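Local coordinates for DR2417 (Deinococcus radiodurans, PDB 4XWW), which degrades RNA as a dimeric, metal-dependent RNase J of the metallo-beta-lactamase superfamily, with exonuclease activity that dimerization enhances, and probably also matures rRNA, at the interface of chains A and B. Sequence-based numbering; all coordinates share one arbitrary frame. Chains: chain A/B, DR2417.

Contact 1: the interface of chains A and B. Residues chain A 456, 459, 462-463, 471; chain B 499-500, 549.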
loop_
_atom_site.group_PDB
_atom_site.type_symbol
_atom_site.label_atom_id
_atom_site.label_comp_id
_atom_site.label_asym_id
_atom_site.label_seq_id
_atom_site.Cartn_x
_atom_site.Cartn_y
_atom_site.Cartn_z
ATOM N N ASP A 456 10.484 17.644 8.102
ATOM C CA ASP A 456 9.647 17.117 9.173
ATOM C C ASP A 456 9.333 18.261 10.119
ATOM O O ASP A 456 10.184 18.671 10.894
ATOM C CB ASP A 456 10.364 15.991 9.906
ATOM C CG ASP A 456 9.420 15.117 10.718
ATOM O OD1 ASP A 456 8.234 15.474 10.869
ATOM O OD2 ASP A 456 9.889 14.084 11.221
ATOM N N GLY A 459 11.813 21.371 10.655
ATOM C CA GLY A 459 13.140 20.843 10.421
ATOM C C GLY A 459 13.368 20.430 8.979
ATOM O O GLY A 459 12.573 19.698 8.386
ATOM N N ASP A 462 17.150 17.745 9.368
ATOM C CA ASP A 462 17.469 17.303 10.730
ATOM C C ASP A 462 16.969 15.879 10.991
ATOM O O ASP A 462 17.400 15.221 11.933
ATOM C CB ASP A 462 16.904 18.272 11.773
ATOM C CG ASP A 462 15.395 18.319 11.776
ATOM O OD1 ASP A 462 14.779 18.013 10.735
ATOM O OD2 ASP A 462 14.823 18.674 12.832
ATOM N N VAL A 463 16.068 15.393 10.150
ATOM C CA VAL A 463 15.710 13.987 10.193
ATOM C C VAL A 463 16.434 13.311 9.041
ATOM O O VAL A 463 16.313 13.734 7.886
ATOM C CB VAL A 463 14.184 13.758 10.085
ATOM C CG1 VAL A 463 13.868 12.260 10.028
ATOM C CG2 VAL A 463 13.462 14.406 11.257
ATOM N N ARG A 471 13.083 4.978 14.100
ATOM C CA ARG A 471 11.616 5.025 14.070
ATOM C C ARG A 471 11.004 3.677 13.672
ATOM O O ARG A 471 10.013 3.241 14.277
ATOM C CB ARG A 471 11.124 6.131 13.120
ATOM C CG ARG A 471 11.260 7.542 13.703
ATOM C CD ARG A 471 10.765 8.627 12.747
ATOM N NE ARG A 471 11.068 9.958 13.273
ATOM C CZ ARG A 471 10.828 11.098 12.633
ATOM N NH1 ARG A 471 10.272 11.085 11.429
ATOM N NH2 ARG A 471 11.145 12.255 13.205
ATOM N N PHE B 499 14.182 11.078 17.038
ATOM C CA PHE B 499 13.632 12.430 17.114
ATOM C C PHE B 499 14.264 13.346 16.068
ATOM O O PHE B 499 13.572 13.967 15.261
ATOM C CB PHE B 499 13.843 13.026 18.508
ATOM C CG PHE B 499 13.506 14.485 18.595
ATOM C CD1 PHE B 499 12.258 14.943 18.208
ATOM C CD2 PHE B 499 14.439 15.403 19.055
ATOM C CE1 PHE B 499 11.945 16.290 18.275
ATOM C CE2 PHE B 499 14.126 16.743 19.137
ATOM C CZ PHE B 499 12.881 17.186 18.739
ATOM N N ALA B 500 15.590 13.420 16.106
ATOM C CA ALA B 500 16.371 14.250 15.196
ATOM C C ALA B 500 17.822 13.826 15.281
ATOM O O ALA B 500 18.228 13.174 16.248
ATOM C CB ALA B 500 16.227 15.718 15.537
ATOM N N ARG B 549 7.768 19.483 16.101
ATOM C CA ARG B 549 7.402 18.084 16.215
ATOM C C ARG B 549 7.014 17.729 17.638
ATOM O O ARG B 549 7.420 18.391 18.593
ATOM C CB ARG B 549 8.551 17.203 15.731
ATOM C CG ARG B 549 8.996 17.555 14.322
ATOM C CD ARG B 549 9.735 16.424 13.668
ATOM N NE ARG B 549 11.031 16.162 14.273
ATOM C CZ ARG B 549 12.123 16.872 14.026
ATOM N NH1 ARG B 549 12.071 17.902 13.190
ATOM N NH2 ARG B 549 13.264 16.557 14.614
#

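Contact 2: the interface of chains A and B. Residues chain A 355, 358-359, 362, 370; chain B 405, 407.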
loop_
_atom_site.group_PDB
_atom_site.type_symbol
_atom_site.label_atom_id
_atom_site.label_comp_id
_atom_site.label_asym_id
_atom_site.label_seq_id
_atom_site.Cartn_x
_atom_site.Cartn_y
_atom_site.Cartn_z
ATOM N N ASN A 355 -9.081 2.690 0.466
ATOM C CA ASN A 355 -9.976 1.548 0.752
ATOM C C ASN A 355 -10.695 1.731 2.064
ATOM O O ASN A 355 -11.860 1.303 2.237
ATOM C CB ASN A 355 -9.185 0.243 0.768
ATOM C CG ASN A 355 -10.076 -0.959 0.945
ATOM O OD1 ASN A 355 -10.924 -1.235 0.107
ATOM N ND2 ASN A 355 -9.884 -1.683 2.041
ATOM N N VAL A 358 -13.501 4.043 1.456
ATOM C CA VAL A 358 -14.547 3.409 0.659
ATOM C C VAL A 358 -15.415 2.504 1.533
ATOM O O VAL A 358 -16.646 2.564 1.476
ATOM C CB VAL A 358 -13.949 2.627 -0.523
ATOM C CG1 VAL A 358 -15.000 1.681 -1.145
ATOM C CG2 VAL A 358 -13.435 3.625 -1.568
ATOM N N ASN A 359 -14.794 1.669 2.363
ATOM C CA ASN A 359 -15.590 0.805 3.227
ATOM C C ASN A 359 -16.437 1.577 4.242
ATOM O O ASN A 359 -17.559 1.170 4.547
ATOM C CB ASN A 359 -14.693 -0.216 3.947
ATOM C CG ASN A 359 -14.364 -1.397 3.063
ATOM O OD1 ASN A 359 -15.257 -2.017 2.510
ATOM N ND2 ASN A 359 -13.082 -1.671 2.868
ATOM N N TYR A 362 -19.476 2.800 2.366
ATOM C CA TYR A 362 -20.440 1.712 2.186
ATOM C C TYR A 362 -21.220 1.445 3.469
ATOM O O TYR A 362 -22.418 1.168 3.425
ATOM C CB TYR A 362 -19.753 0.407 1.725
ATOM C CG TYR A 362 -19.581 0.291 0.230
ATOM C CD1 TYR A 362 -20.643 -0.084 -0.590
ATOM C CD2 TYR A 362 -18.358 0.571 -0.368
ATOM C CE1 TYR A 362 -20.494 -0.194 -1.956
ATOM C CE2 TYR A 362 -18.199 0.475 -1.744
ATOM C CZ TYR A 362 -19.267 0.096 -2.528
ATOM O OH TYR A 362 -19.096 -0.001 -3.885
ATOM N N TYR A 370 -16.719 4.837 -8.211
ATOM C CA TYR A 370 -15.263 4.962 -8.459
ATOM C C TYR A 370 -14.809 4.060 -9.591
ATOM O O TYR A 370 -15.554 3.159 -10.010
ATOM C CB TYR A 370 -14.464 4.624 -7.192
ATOM C CG TYR A 370 -14.956 3.356 -6.523
ATOM C CD1 TYR A 370 -14.630 2.099 -7.033
ATOM C CD2 TYR A 370 -15.770 3.419 -5.408
ATOM C CE1 TYR A 370 -15.110 0.934 -6.424
ATOM C CE2 TYR A 370 -16.239 2.273 -4.790
ATOM C CZ TYR A 370 -15.909 1.035 -5.300
ATOM O OH TYR A 370 -16.410 -0.086 -4.677
ATOM N N GLU B 405 -14.926 -7.595 2.597
ATOM C CA GLU B 405 -15.124 -6.334 3.300
ATOM C C GLU B 405 -16.503 -5.793 2.938
ATOM O O GLU B 405 -17.115 -6.277 1.987
ATOM C CB GLU B 405 -14.013 -5.356 2.903
ATOM C CG GLU B 405 -12.628 -5.849 3.356
ATOM C CD GLU B 405 -11.485 -4.996 2.833
ATOM O OE1 GLU B 405 -11.714 -4.174 1.917
ATOM O OE2 GLU B 405 -10.359 -5.160 3.346
ATOM N N ARG B 407 -17.499 -3.347 1.214
ATOM C CA ARG B 407 -17.616 -3.041 -0.205
ATOM C C ARG B 407 -17.895 -4.297 -1.042
ATOM O O ARG B 407 -18.675 -4.247 -1.998
ATOM C CB ARG B 407 -16.348 -2.343 -0.721
ATOM C CG ARG B 407 -15.066 -3.165 -0.581
ATOM C CD ARG B 407 -13.822 -2.360 -0.990
ATOM N NE ARG B 407 -13.856 -2.034 -2.415
ATOM C CZ ARG B 407 -13.057 -1.150 -3.010
ATOM N NH1 ARG B 407 -12.155 -0.476 -2.309
ATOM N NH2 ARG B 407 -13.177 -0.940 -4.313
HETATM O O HOH W 1 -10.306 -4.020 -0.898
#

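Contact 1: the interface of chains A and B
B:Arg549 reaches across the dimer interface and meets A:Asp462, the two side chains running in from opposite directions with carboxylate and guanidinium planes turned 70° apart. Both terminal nitrogens close on one carboxylate oxygen. NH1 of B:Arg549 lies 2.9 Å from OD2 of A:Asp462, on its syn side and a little out of plane, while NH2, 3.2 Å from the same OD2, comes from above the carboxylate. Seen from the arginine, that oxygen sits in the guanidinium plane, at the edge. NH1 also donates to the backbone O of A:Asp456 at 3.1 Å, and NH2 turns back within chain B to the carbonyl O of B:Phe499 at 2.7 Å, so bonds to both chains fix the rotation of the group. CG2 of A:Val463 caps one guanidinium face, 3.9 Å above its centre. With chi3 bent to -68°, B:Arg549 lays its CD against the carboxylate of A:Asp456, whose side chain crosses the arginine at about a right angle; OD2 of A:Asp456 makes a long salt bridge to NE at 3.9 Å. A:Arg471, extended from helix 465-477, holds that OD2 from within chain A, NH1 and NH2 reaching it from opposite faces of the carboxylate. A:Asp456 thus lies between two arginines, one from each chain, and probably draws both toward it. The contact pins chain B to strand 452-456 of chain A, whose last residue, A:Asp456, is a manganese ligand, and helps hold the homodimer together.

Contact 2: the interface of chains A and B
B:Arg407, in the first turn of helix 406-417, packs on A:Tyr362, A:Asn359 and A:Asn355 of helix 351-364 in the homodimer of this metallo-beta-lactamase-family RNase J. The tight part surrounds this arginine, which buries 101 Å² of its surface. Its CA sits over one face of the A:Tyr362 ring, 3.8 Å from the centroid in a CH-pi contact, and CB touches CE2 of that ring. With chi1 at 61°, CG stands between the backbone N and the carbonyl carbon, and a bend at chi3 (-65°) lays the guanidinium beneath A:Val358, whose CG1 covers one face toward the rim. NH1 donates to OD1 of A:Asn355 at 2.8 Å, in the carbonyl plane, the amide and guanidinium nearly coplanar. The backbone N of B:Arg407 meets OD1 of A:Asn359 at 2.9 Å almost straight along the C=O axis. NH2 lies 3.4 Å from the phenol OH of A:Tyr370, which is hydrogen-bonded at 2.8 Å to OH of A:Tyr362, a link that probably steadies both rings beside the arginine. The looser, hydrated part lies round B:Glu405. Its OE1 accepts from ND2 of A:Asn355 at 3.1 Å on the syn side and from ND2 of A:Asn359 at 3.0 Å from above, both on the same face of the carboxylate. A water joins OE1 of B:Glu405 to OD1 of A:Asn355, adding a solvent-mediated link where apolar packing is slight.

About 34 Å separates the C-alpha centres of contact 1 and contact 2, which share no residue but belong to one two-fold symmetric interface, so each recurs with the chains exchanged. In both, an arginine of chain B docks on chain A. Contact 1 sets loop residues of chain B against strand 452-456, the following loop and helix 465-477 of chain A; contact 2 sets the start of helix 406-417 of chain B against helix 351-364 of chain A. Their centres lie about 30 Å and 25 Å, respectively, from A:His381, a predicted active-site residue. Such widely spaced clamps would probably resist rocking, and could support the dimerization-enhanced activity from a distance.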